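Local atomic coordinates of inactive glucansucrase (Lactobacillus reuteri, PDB entry 5JBD), a protein that is an inactive glucansucrase of glycoside hydrolase family 70, built round a parallel beta/alpha barrel, and binds a calcium ion. Residues A[257-262]-A[746-751]; A[710-715]-A[795-800]; A[275-280]-A[742-747]. One frame throughout, in Å; residues are numbered along the deposited sequence.

Contact 1: residues A[257-262]-A[746-751]; sequences NWEYFL and EDIVMN. With CA (calcium ion), chain C.
W258 and I748 carry this contact, where helix 249-263 packs on strand 743-748 of the parallel beta/alpha barrel. The helix runs nearly antiparallel to the strand, with the short axes 170° apart and 10.8 Å from each other at closest approach. I748 lays its CG1 branch over the face of the six-membered ring of W258. I748 CG1 stands 4.0 Å from the centroid of the six-membered ring of W258, a CH-pi contact shifted toward the rim. CG1 of I748 is anti to its backbone N (chi1 -172°), and this carries the branch to the indole. L262 CD1 lies over the same face of the ring, beside I748. At the ring edge, in plane, the backbone O of V749 comes 3.3 Å from CH2 of W258. CG of M750 reaches the same edge near CZ3. The far side of the indole is anchored too: NE1 of W258 is hydrogen-bonded to the O of R712. L262 CD1 also touches the end of I748, with CD1 to CD1 at 4.2 Å. E259 crosses I748 at about a right angle, and its CG sits 3.5 Å from I748 CD1. Beyond the strand the chain reaches the metal site. There N751 joins E237, D243 and N287 round a calcium ion, and its OD1 is 2.3 Å from the metal.

Contact 2: residues A[710-715]-A[795-800]; sequences TDRYNL and NGQETY
An Asx turn at D711 shapes the loop that receives helix 794-800, and Y713 lies against the same helix. The loop lies between strand 696-697 and helix 727-739. OD1 of D711 accepts from the backbone N of Y713 at 3.0 Å and from the N of N714, which also makes it an Asx motif. The first donor comes on the anti side, close to the carboxylate plane. The second stands above that plane. The other oxygen, OD2 of D711, reaches across to the helix and accepts from G796 N at 3.0 Å through its syn lone pair. One carboxylate thus closes the loop and ties it to the helix. G796 lets the two backbones come close, with its CA 4.8 Å from the CA of Y713. The carboxylate of D711 lies against G796, with D711 OD1 3.3 Å from G796 CA.

Y713 has the largest area buried here. CB of Y800 sits over one face of the Y713 ring, 3.7 Å from its centroid, in a CH-pi contact. The two tyrosine rings are near parallel, at 18°, but slid so far apart that they barely overlap. At the edge of the Y713 ring, in its plane, OE1 of Q797 lies 3.5 Å from CE1. The Q797 chain bends at chi2 (69°), which turns CD back toward the loop. Its NE2 is held by the O of I833 and by E254. E254 also binds the OH of Y713, so this acid, on helix 249-263, serves both side chains. A water links the segments as well: it donates to Q797 OE1 and accepts from R712 N, at 2.8 Å from that nitrogen.

Contact 3: residues A[275-280]-A[742-747]; sequences GNFDGF and LKVQED
F277 packs flat on E746 in the tight part of this contact. CB of E746 stands over the centre of the F277 ring, 3.4 Å from the centroid and only 2° off its normal. The carboxylate of E746 stacks near parallel to the ring, with the planes 10° apart. Its OE2 is held by the N of A694. V744 CG1 meets the edge of the same ring. F277 is further packed by L730 and I734 of helix 727-739.

Strands 279-282 and 743-748 are parallel neighbours in the eight-stranded sheet of the beta/alpha barrel. G279 pairs with Q745 and F280 with E746. E746 N donates to G279 O at 3.1 Å. Just before the strand, D278 grips V744 twice. D278 N donates to V744 O at 2.8 Å, nearly along the C=O axis. D278 OD2 accepts from V744 N at 2.8 Å with its anti lone pair, and H738 NE2 also binds this oxygen. F280 turns to the face of the sheet that carries E746, and its ring edge faces the O of E746. Q745 points to the other face, where its amide is bound by Y319 and D688.

The looser side is at K743, which is partly exposed. The K743 and D278 side chains cross at about a right angle, with K743 CD 3.6 Å from D278 CG. The lysine chain then bends at chi4 and its end leads away, leaving K743 NZ 5.5 Å from D278 OD1.

In the fold
Contacts 1 and 3 both use strand 743-748, share E746 and D747, and have centres about 11 Å apart. Contact 3 joins this strand to its neighbour 279-282 in the barrel sheet. Contact 1 sets helix 249-263 against the same strand, and F280 packs on that helix too. The centre of contact 2 lies about 12 Å from that of contact 1 and about 19 Å from that of contact 3. Contact 2 touches contact 1 through N257 ND2 to Y800 O and the packing of F261 on Y713. In chain order come 257-262, 275-280, 710-715, 742-747, 746-751 and 795-800. In contacts 1 and 3, segments more than 450 residues apart meet in one barrel wall; contact 2 joins a loop to helix 794-800 beside it.

Contact 1: residues A[257-262]-A[746-751]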
loop_
_atom_site.group_PDB
_atom_site.type_symbol
_atom_site.label_atom_id
_atom_site.label_comp_id
_atom_site.label_asym_id
_atom_site.label_seq_id
_atom_site.Cartn_x
_atom_site.Cartn_y
_atom_site.Cartn_z
ATOM N N ASN A 257 16.980 -11.977 -3.008
ATOM C CA ASN A 257 16.514 -13.255 -2.443
ATOM C C ASN A 257 14.999 -13.402 -2.544
ATOM O O ASN A 257 14.494 -14.432 -2.985
ATOM C CB ASN A 257 16.934 -13.375 -0.971
ATOM C CG ASN A 257 16.831 -14.791 -0.456
ATOM O OD1 ASN A 257 17.741 -15.596 -0.661
ATOM N ND2 ASN A 257 15.726 -15.109 0.210
ATOM N N TRP A 258 14.291 -12.363 -2.117
ATOM C CA TRP A 258 12.823 -12.341 -2.093
ATOM C C TRP A 258 12.227 -12.427 -3.500
ATOM O O TRP A 258 11.268 -13.166 -3.746
ATOM C CB TRP A 258 12.347 -11.052 -1.410
ATOM C CG TRP A 258 10.902 -11.011 -0.991
ATOM C CD1 TRP A 258 10.080 -12.067 -0.728
ATOM C CD2 TRP A 258 10.134 -9.833 -0.712
ATOM N NE1 TRP A 258 8.847 -11.620 -0.328
ATOM C CE2 TRP A 258 8.858 -10.253 -0.303
ATOM C CE3 TRP A 258 10.404 -8.469 -0.781
ATOM C CZ2 TRP A 258 7.842 -9.352 0.027
ATOM C CZ3 TRP A 258 9.405 -7.572 -0.436
ATOM C CH2 TRP A 258 8.141 -8.017 -0.031
ATOM N N GLU A 259 12.810 -11.665 -4.422
ATOM C CA GLU A 259 12.394 -11.704 -5.829
ATOM C C GLU A 259 12.600 -13.086 -6.439
ATOM O O GLU A 259 11.699 -13.617 -7.094
ATOM C CB GLU A 259 13.139 -10.632 -6.622
ATOM C CG GLU A 259 12.721 -9.209 -6.243
ATOM C CD GLU A 259 13.787 -8.161 -6.492
ATOM O OE1 GLU A 259 14.711 -8.420 -7.291
ATOM O OE2 GLU A 259 13.721 -7.078 -5.861
ATOM N N TYR A 260 13.758 -13.693 -6.156
ATOM C CA TYR A 260 14.060 -15.032 -6.644
ATOM C C TYR A 260 13.032 -16.049 -6.110
ATOM O O TYR A 260 12.567 -16.922 -6.850
ATOM C CB TYR A 260 15.501 -15.445 -6.278
ATOM C CG TYR A 260 15.854 -16.842 -6.743
ATOM C CD1 TYR A 260 16.204 -17.097 -8.071
ATOM C CD2 TYR A 260 15.783 -17.921 -5.865
ATOM C CE1 TYR A 260 16.488 -18.385 -8.502
ATOM C CE2 TYR A 260 16.076 -19.209 -6.280
ATOM C CZ TYR A 260 16.426 -19.438 -7.586
ATOM O OH TYR A 260 16.709 -20.729 -7.970
ATOM N N PHE A 261 12.665 -15.907 -4.839
ATOM C CA PHE A 261 11.658 -16.768 -4.199
ATOM C C PHE A 261 10.305 -16.679 -4.895
ATOM O O PHE A 261 9.712 -17.692 -5.276
ATOM C CB PHE A 261 11.528 -16.366 -2.722
ATOM C CG PHE A 261 10.443 -17.082 -1.958
ATOM C CD1 PHE A 261 10.642 -18.368 -1.473
ATOM C CD2 PHE A 261 9.243 -16.435 -1.664
ATOM C CE1 PHE A 261 9.652 -19.016 -0.737
ATOM C CE2 PHE A 261 8.257 -17.073 -0.923
ATOM C CZ PHE A 261 8.457 -18.370 -0.467
ATOM N N LEU A 262 9.834 -15.457 -5.092
ATOM C CA LEU A 262 8.532 -15.239 -5.729
ATOM C C LEU A 262 8.511 -15.717 -7.188
ATOM O O LEU A 262 7.521 -16.296 -7.631
ATOM C CB LEU A 262 8.117 -13.777 -5.613
ATOM C CG LEU A 262 7.838 -13.309 -4.176
ATOM C CD1 LEU A 262 7.734 -11.807 -4.147
ATOM C CD2 LEU A 262 6.585 -13.958 -3.588
ATOM N N GLU A 746 3.187 -10.618 -9.203
ATOM C CA GLU A 746 2.923 -10.424 -7.771
ATOM C C GLU A 746 3.246 -8.994 -7.415
ATOM O O GLU A 746 4.219 -8.418 -7.899
ATOM C CB GLU A 746 3.763 -11.385 -6.897
ATOM C CG GLU A 746 3.760 -11.114 -5.389
ATOM C CD GLU A 746 2.401 -11.243 -4.694
ATOM O OE1 GLU A 746 1.329 -11.049 -5.336
ATOM O OE2 GLU A 746 2.415 -11.503 -3.462
ATOM N N ASP A 747 2.390 -8.431 -6.579
ATOM C CA ASP A 747 2.588 -7.137 -5.959
ATOM C C ASP A 747 3.693 -7.295 -4.925
ATOM O O ASP A 747 3.472 -7.904 -3.880
ATOM C CB ASP A 747 1.272 -6.709 -5.281
ATOM C CG ASP A 747 1.105 -5.215 -5.177
ATOM O OD1 ASP A 747 2.110 -4.524 -4.929
ATOM O OD2 ASP A 747 -0.058 -4.735 -5.342
ATOM N N ILE A 748 4.874 -6.761 -5.221
ATOM C CA ILE A 748 6.042 -6.879 -4.327
ATOM C C ILE A 748 6.167 -5.568 -3.565
ATOM O O ILE A 748 6.049 -4.496 -4.160
ATOM C CB ILE A 748 7.350 -7.294 -5.065
ATOM C CG1 ILE A 748 8.472 -7.584 -4.048
ATOM C CG2 ILE A 748 7.802 -6.255 -6.103
ATOM C CD1 ILE A 748 9.718 -8.170 -4.664
ATOM N N VAL A 749 6.402 -5.672 -2.252
ATOM C CA VAL A 749 6.222 -4.549 -1.327
ATOM C C VAL A 749 7.485 -4.334 -0.500
ATOM O O VAL A 749 7.596 -4.846 0.618
ATOM C CB VAL A 749 5.024 -4.796 -0.389
ATOM C CG1 VAL A 749 4.760 -3.582 0.509
ATOM C CG2 VAL A 749 3.785 -5.134 -1.210
ATOM N N MET A 750 8.431 -3.567 -1.059
ATOM C CA MET A 750 9.721 -3.292 -0.400
ATOM C C MET A 750 9.715 -2.087 0.536
ATOM O O MET A 750 10.682 -1.897 1.272
ATOM C CB MET A 750 10.846 -3.127 -1.436
ATOM C CG MET A 750 11.235 -4.425 -2.135
ATOM S SD MET A 750 12.476 -4.257 -3.449
ATOM C CE MET A 750 11.419 -3.791 -4.838
ATOM N N ASN A 751 8.653 -1.281 0.548
ATOM C CA ASN A 751 8.733 -0.016 1.265
ATOM C C ASN A 751 8.648 -0.176 2.775
ATOM O O ASN A 751 9.421 0.467 3.486
ATOM C CB ASN A 751 7.679 0.980 0.836
ATOM C CG ASN A 751 7.803 2.300 1.585
ATOM O OD1 ASN A 751 8.787 3.047 1.428
ATOM N ND2 ASN A 751 6.819 2.586 2.429
HETATM CA CA CA C . 10.644 4.219 2.013
HETATM O O HOH W 1 11.506 1.972 2.116
#

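Contact 2: residues A[710-715]-A[795-800]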
loop_
_atom_site.group_PDB
_atom_site.type_symbol
_atom_site.label_atom_id
_atom_site.label_comp_id
_atom_site.label_asym_id
_atom_site.label_seq_id
_atom_site.Cartn_x
_atom_site.Cartn_y
_atom_site.Cartn_z
ATOM N N THR A 710 3.350 -9.037 8.194
ATOM C CA THR A 710 4.250 -9.466 9.251
ATOM C C THR A 710 5.251 -10.520 8.789
ATOM O O THR A 710 6.205 -10.795 9.514
ATOM C CB THR A 710 3.441 -10.062 10.432
ATOM O OG1 THR A 710 2.637 -11.164 9.967
ATOM C CG2 THR A 710 2.520 -9.008 11.032
ATOM N N ASP A 711 5.014 -11.136 7.622
ATOM C CA ASP A 711 5.871 -12.214 7.111
ATOM C C ASP A 711 5.871 -12.197 5.574
ATOM O O ASP A 711 4.858 -12.494 4.951
ATOM C CB ASP A 711 5.391 -13.585 7.652
ATOM C CG ASP A 711 6.393 -14.713 7.416
ATOM O OD1 ASP A 711 7.118 -14.711 6.387
ATOM O OD2 ASP A 711 6.475 -15.632 8.278
ATOM N N ARG A 712 7.023 -11.859 4.995
ATOM C CA ARG A 712 7.188 -11.695 3.541
ATOM C C ARG A 712 7.253 -13.015 2.768
ATOM O O ARG A 712 7.108 -13.019 1.543
ATOM C CB ARG A 712 8.472 -10.931 3.237
ATOM C CG ARG A 712 8.447 -9.450 3.570
ATOM C CD ARG A 712 9.789 -8.857 3.176
ATOM N NE ARG A 712 9.821 -7.400 3.159
ATOM C CZ ARG A 712 10.844 -6.673 2.697
ATOM N NH1 ARG A 712 11.942 -7.256 2.217
ATOM N NH2 ARG A 712 10.765 -5.351 2.720
ATOM N N TYR A 713 7.472 -14.124 3.470
ATOM C CA TYR A 713 7.605 -15.430 2.830
ATOM C C TYR A 713 6.452 -16.393 3.073
ATOM O O TYR A 713 6.308 -17.342 2.311
ATOM C CB TYR A 713 8.921 -16.083 3.257
ATOM C CG TYR A 713 10.125 -15.354 2.714
ATOM C CD1 TYR A 713 10.709 -14.298 3.416
ATOM C CD2 TYR A 713 10.674 -15.699 1.485
ATOM C CE1 TYR A 713 11.810 -13.621 2.906
ATOM C CE2 TYR A 713 11.781 -15.025 0.975
ATOM C CZ TYR A 713 12.345 -13.990 1.689
ATOM O OH TYR A 713 13.437 -13.338 1.154
ATOM N N ASN A 714 5.658 -16.181 4.119
ATOM C CA ASN A 714 4.509 -17.041 4.391
ATOM C C ASN A 714 3.327 -16.456 3.634
ATOM O O ASN A 714 2.765 -15.448 4.055
ATOM C CB ASN A 714 4.237 -17.105 5.911
ATOM C CG ASN A 714 3.120 -18.071 6.288
ATOM O OD1 ASN A 714 2.224 -18.375 5.496
ATOM N ND2 ASN A 714 3.189 -18.585 7.513
ATOM N N LEU A 715 2.925 -17.111 2.544
ATOM C CA LEU A 715 1.751 -16.683 1.763
ATOM C C LEU A 715 0.458 -17.433 2.134
ATOM O O LEU A 715 -0.463 -17.549 1.322
ATOM C CB LEU A 715 2.022 -16.750 0.242
ATOM C CG LEU A 715 2.985 -15.742 -0.446
ATOM C CD1 LEU A 715 4.055 -15.240 0.492
ATOM C CD2 LEU A 715 3.607 -16.168 -1.781
ATOM N N ASN A 795 8.406 -17.050 11.091
ATOM C CA ASN A 795 9.183 -18.220 10.687
ATOM C C ASN A 795 9.541 -18.205 9.198
ATOM O O ASN A 795 10.519 -18.844 8.794
ATOM C CB ASN A 795 8.449 -19.512 11.053
ATOM C CG ASN A 795 8.383 -19.734 12.563
ATOM O OD1 ASN A 795 9.205 -19.204 13.332
ATOM N ND2 ASN A 795 7.416 -20.536 12.995
ATOM N N GLY A 796 8.766 -17.489 8.386
ATOM C CA GLY A 796 9.102 -17.295 6.975
ATOM C C GLY A 796 10.441 -16.599 6.789
ATOM O O GLY A 796 11.285 -17.056 6.015
ATOM N N GLN A 797 10.644 -15.493 7.493
ATOM C CA GLN A 797 11.930 -14.808 7.421
ATOM C C GLN A 797 13.071 -15.670 7.982
ATOM O O GLN A 797 14.187 -15.653 7.452
ATOM C CB GLN A 797 11.874 -13.461 8.152
ATOM C CG GLN A 797 13.018 -12.524 7.779
ATOM C CD GLN A 797 12.928 -12.011 6.336
ATOM O OE1 GLN A 797 11.840 -11.706 5.844
ATOM N NE2 GLN A 797 14.067 -11.887 5.671
ATOM N N GLU A 798 12.787 -16.420 9.049
ATOM C CA GLU A 798 13.799 -17.300 9.649
ATOM C C GLU A 798 14.225 -18.368 8.666
ATOM O O GLU A 798 15.404 -18.577 8.473
ATOM C CB GLU A 798 13.297 -17.984 10.935
ATOM C CG GLU A 798 13.091 -17.051 12.123
ATOM C CD GLU A 798 14.369 -16.639 12.835
ATOM O OE1 GLU A 798 15.481 -17.092 12.448
ATOM O OE2 GLU A 798 14.251 -15.819 13.786
ATOM N N THR A 799 13.262 -19.027 8.036
ATOM C CA THR A 799 13.556 -20.130 7.126
ATOM C C THR A 799 14.114 -19.665 5.772
ATOM O O THR A 799 15.083 -20.235 5.279
ATOM C CB THR A 799 12.302 -21.008 6.904
ATOM O OG1 THR A 799 11.874 -21.538 8.157
ATOM C CG2 THR A 799 12.589 -22.175 5.954
ATOM N N TYR A 800 13.501 -18.643 5.176
ATOM C CA TYR A 800 13.780 -18.279 3.777
ATOM C C TYR A 800 14.679 -17.063 3.581
ATOM O O TYR A 800 15.217 -16.862 2.483
ATOM C CB TYR A 800 12.452 -18.088 3.037
ATOM C CG TYR A 800 11.649 -19.365 3.014
ATOM C CD1 TYR A 800 11.954 -20.359 2.113
ATOM C CD2 TYR A 800 10.605 -19.594 3.922
ATOM C CE1 TYR A 800 11.238 -21.551 2.094
ATOM C CE2 TYR A 800 9.881 -20.788 3.917
ATOM C CZ TYR A 800 10.209 -21.761 2.997
ATOM O OH TYR A 800 9.521 -22.942 2.961
HETATM O O HOH W 2 9.154 -11.392 6.705
#

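Contact 3: residues A[275-280]-A[742-747]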
loop_
_atom_site.group_PDB
_atom_site.type_symbol
_atom_site.label_atom_id
_atom_site.label_comp_id
_atom_site.label_asym_id
_atom_site.label_seq_id
_atom_site.Cartn_x
_atom_site.Cartn_y
_atom_site.Cartn_z
ATOM N N GLY A 275 3.574 -23.120 -10.413
ATOM C CA GLY A 275 2.964 -22.035 -9.657
ATOM C C GLY A 275 3.969 -20.971 -9.265
ATOM O O GLY A 275 4.152 -20.692 -8.084
ATOM N N ASN A 276 4.575 -20.354 -10.274
ATOM C CA ASN A 276 5.648 -19.396 -10.103
ATOM C C ASN A 276 5.251 -18.067 -10.748
ATOM O O ASN A 276 4.733 -18.062 -11.866
ATOM C CB ASN A 276 6.901 -19.962 -10.801
ATOM C CG ASN A 276 7.197 -21.431 -10.423
ATOM O OD1 ASN A 276 7.458 -21.764 -9.268
ATOM N ND2 ASN A 276 7.160 -22.313 -11.417
ATOM N N PHE A 277 5.481 -16.948 -10.056
ATOM C CA PHE A 277 5.222 -15.641 -10.634
ATOM C C PHE A 277 6.205 -15.363 -11.795
ATOM O O PHE A 277 7.351 -15.834 -11.773
ATOM C CB PHE A 277 5.294 -14.546 -9.569
ATOM C CG PHE A 277 4.157 -14.585 -8.582
ATOM C CD1 PHE A 277 2.871 -14.209 -8.966
ATOM C CD2 PHE A 277 4.358 -14.990 -7.270
ATOM C CE1 PHE A 277 1.813 -14.247 -8.056
ATOM C CE2 PHE A 277 3.309 -15.028 -6.359
ATOM C CZ PHE A 277 2.033 -14.654 -6.750
ATOM N N ASP A 278 5.723 -14.623 -12.794
ATOM C CA ASP A 278 6.460 -14.277 -14.006
ATOM C C ASP A 278 7.109 -12.897 -13.934
ATOM O O ASP A 278 8.072 -12.616 -14.663
ATOM C CB ASP A 278 5.516 -14.316 -15.201
ATOM C CG ASP A 278 4.901 -15.683 -15.397
ATOM O OD1 ASP A 278 5.641 -16.616 -15.788
ATOM O OD2 ASP A 278 3.685 -15.838 -15.111
ATOM N N GLY A 279 6.576 -12.033 -13.082
ATOM C CA GLY A 279 7.081 -10.681 -12.946
ATOM C C GLY A 279 6.428 -9.974 -11.786
ATOM O O GLY A 279 5.731 -10.617 -10.988
ATOM N N PHE A 280 6.653 -8.663 -11.689
ATOM C CA PHE A 280 6.196 -7.881 -10.540
ATOM C C PHE A 280 5.423 -6.618 -10.866
ATOM O O PHE A 280 5.702 -5.920 -11.855
ATOM C CB PHE A 280 7.391 -7.489 -9.678
ATOM C CG PHE A 280 8.176 -8.660 -9.186
ATOM C CD1 PHE A 280 7.625 -9.524 -8.235
ATOM C CD2 PHE A 280 9.454 -8.923 -9.666
ATOM C CE1 PHE A 280 8.340 -10.615 -7.772
ATOM C CE2 PHE A 280 10.172 -10.019 -9.199
ATOM C CZ PHE A 280 9.619 -10.863 -8.255
ATOM N N LEU A 742 -2.072 -17.057 -19.725
ATOM C CA LEU A 742 -1.722 -15.773 -19.090
ATOM C C LEU A 742 -0.361 -15.845 -18.427
ATOM O O LEU A 742 0.134 -16.939 -18.107
ATOM C CB LEU A 742 -2.749 -15.396 -18.002
ATOM C CG LEU A 742 -4.059 -14.777 -18.498
ATOM C CD1 LEU A 742 -4.903 -15.796 -19.236
ATOM C CD2 LEU A 742 -4.850 -14.142 -17.361
ATOM N N LYS A 743 0.219 -14.676 -18.187
ATOM C CA LYS A 743 1.340 -14.527 -17.266
ATOM C C LYS A 743 0.815 -13.839 -16.028
ATOM O O LYS A 743 -0.213 -13.155 -16.087
ATOM C CB LYS A 743 2.474 -13.710 -17.892
ATOM C CG LYS A 743 3.077 -14.346 -19.151
ATOM C CD LYS A 743 3.813 -15.638 -18.850
ATOM C CE LYS A 743 4.564 -16.128 -20.087
ATOM N NZ LYS A 743 3.718 -17.027 -20.890
ATOM N N VAL A 744 1.510 -14.038 -14.909
ATOM C CA VAL A 744 1.036 -13.596 -13.602
ATOM C C VAL A 744 2.100 -12.771 -12.876
ATOM O O VAL A 744 3.254 -13.201 -12.766
ATOM C CB VAL A 744 0.665 -14.815 -12.721
ATOM C CG1 VAL A 744 -0.106 -14.370 -11.479
ATOM C CG2 VAL A 744 -0.141 -15.848 -13.507
ATOM N N GLN A 745 1.710 -11.617 -12.341
ATOM C CA GLN A 745 2.615 -10.777 -11.547
ATOM C C GLN A 745 2.203 -10.733 -10.089
ATOM O O GLN A 745 1.021 -10.807 -9.767
ATOM C CB GLN A 745 2.681 -9.351 -12.094
ATOM C CG GLN A 745 3.280 -9.253 -13.495
ATOM C CD GLN A 745 2.297 -9.560 -14.622
ATOM O OE1 GLN A 745 1.113 -9.220 -14.547
ATOM N NE2 GLN A 745 2.785 -10.223 -15.669
ATOM N N GLU A 746 3.187 -10.618 -9.203
ATOM C CA GLU A 746 2.923 -10.424 -7.771
ATOM C C GLU A 746 3.246 -8.994 -7.415
ATOM O O GLU A 746 4.219 -8.418 -7.899
ATOM C CB GLU A 746 3.763 -11.385 -6.897
ATOM C CG GLU A 746 3.760 -11.114 -5.389
ATOM C CD GLU A 746 2.401 -11.243 -4.694
ATOM O OE1 GLU A 746 1.329 -11.049 -5.336
ATOM O OE2 GLU A 746 2.415 -11.503 -3.462
ATOM N N ASP A 747 2.390 -8.431 -6.579
ATOM C CA ASP A 747 2.588 -7.137 -5.959
ATOM C C ASP A 747 3.693 -7.295 -4.925
ATOM O O ASP A 747 3.472 -7.904 -3.880
ATOM C CB ASP A 747 1.272 -6.709 -5.281
ATOM C CG ASP A 747 1.105 -5.215 -5.177
ATOM O OD1 ASP A 747 2.110 -4.524 -4.929
ATOM O OD2 ASP A 747 -0.058 -4.735 -5.342
#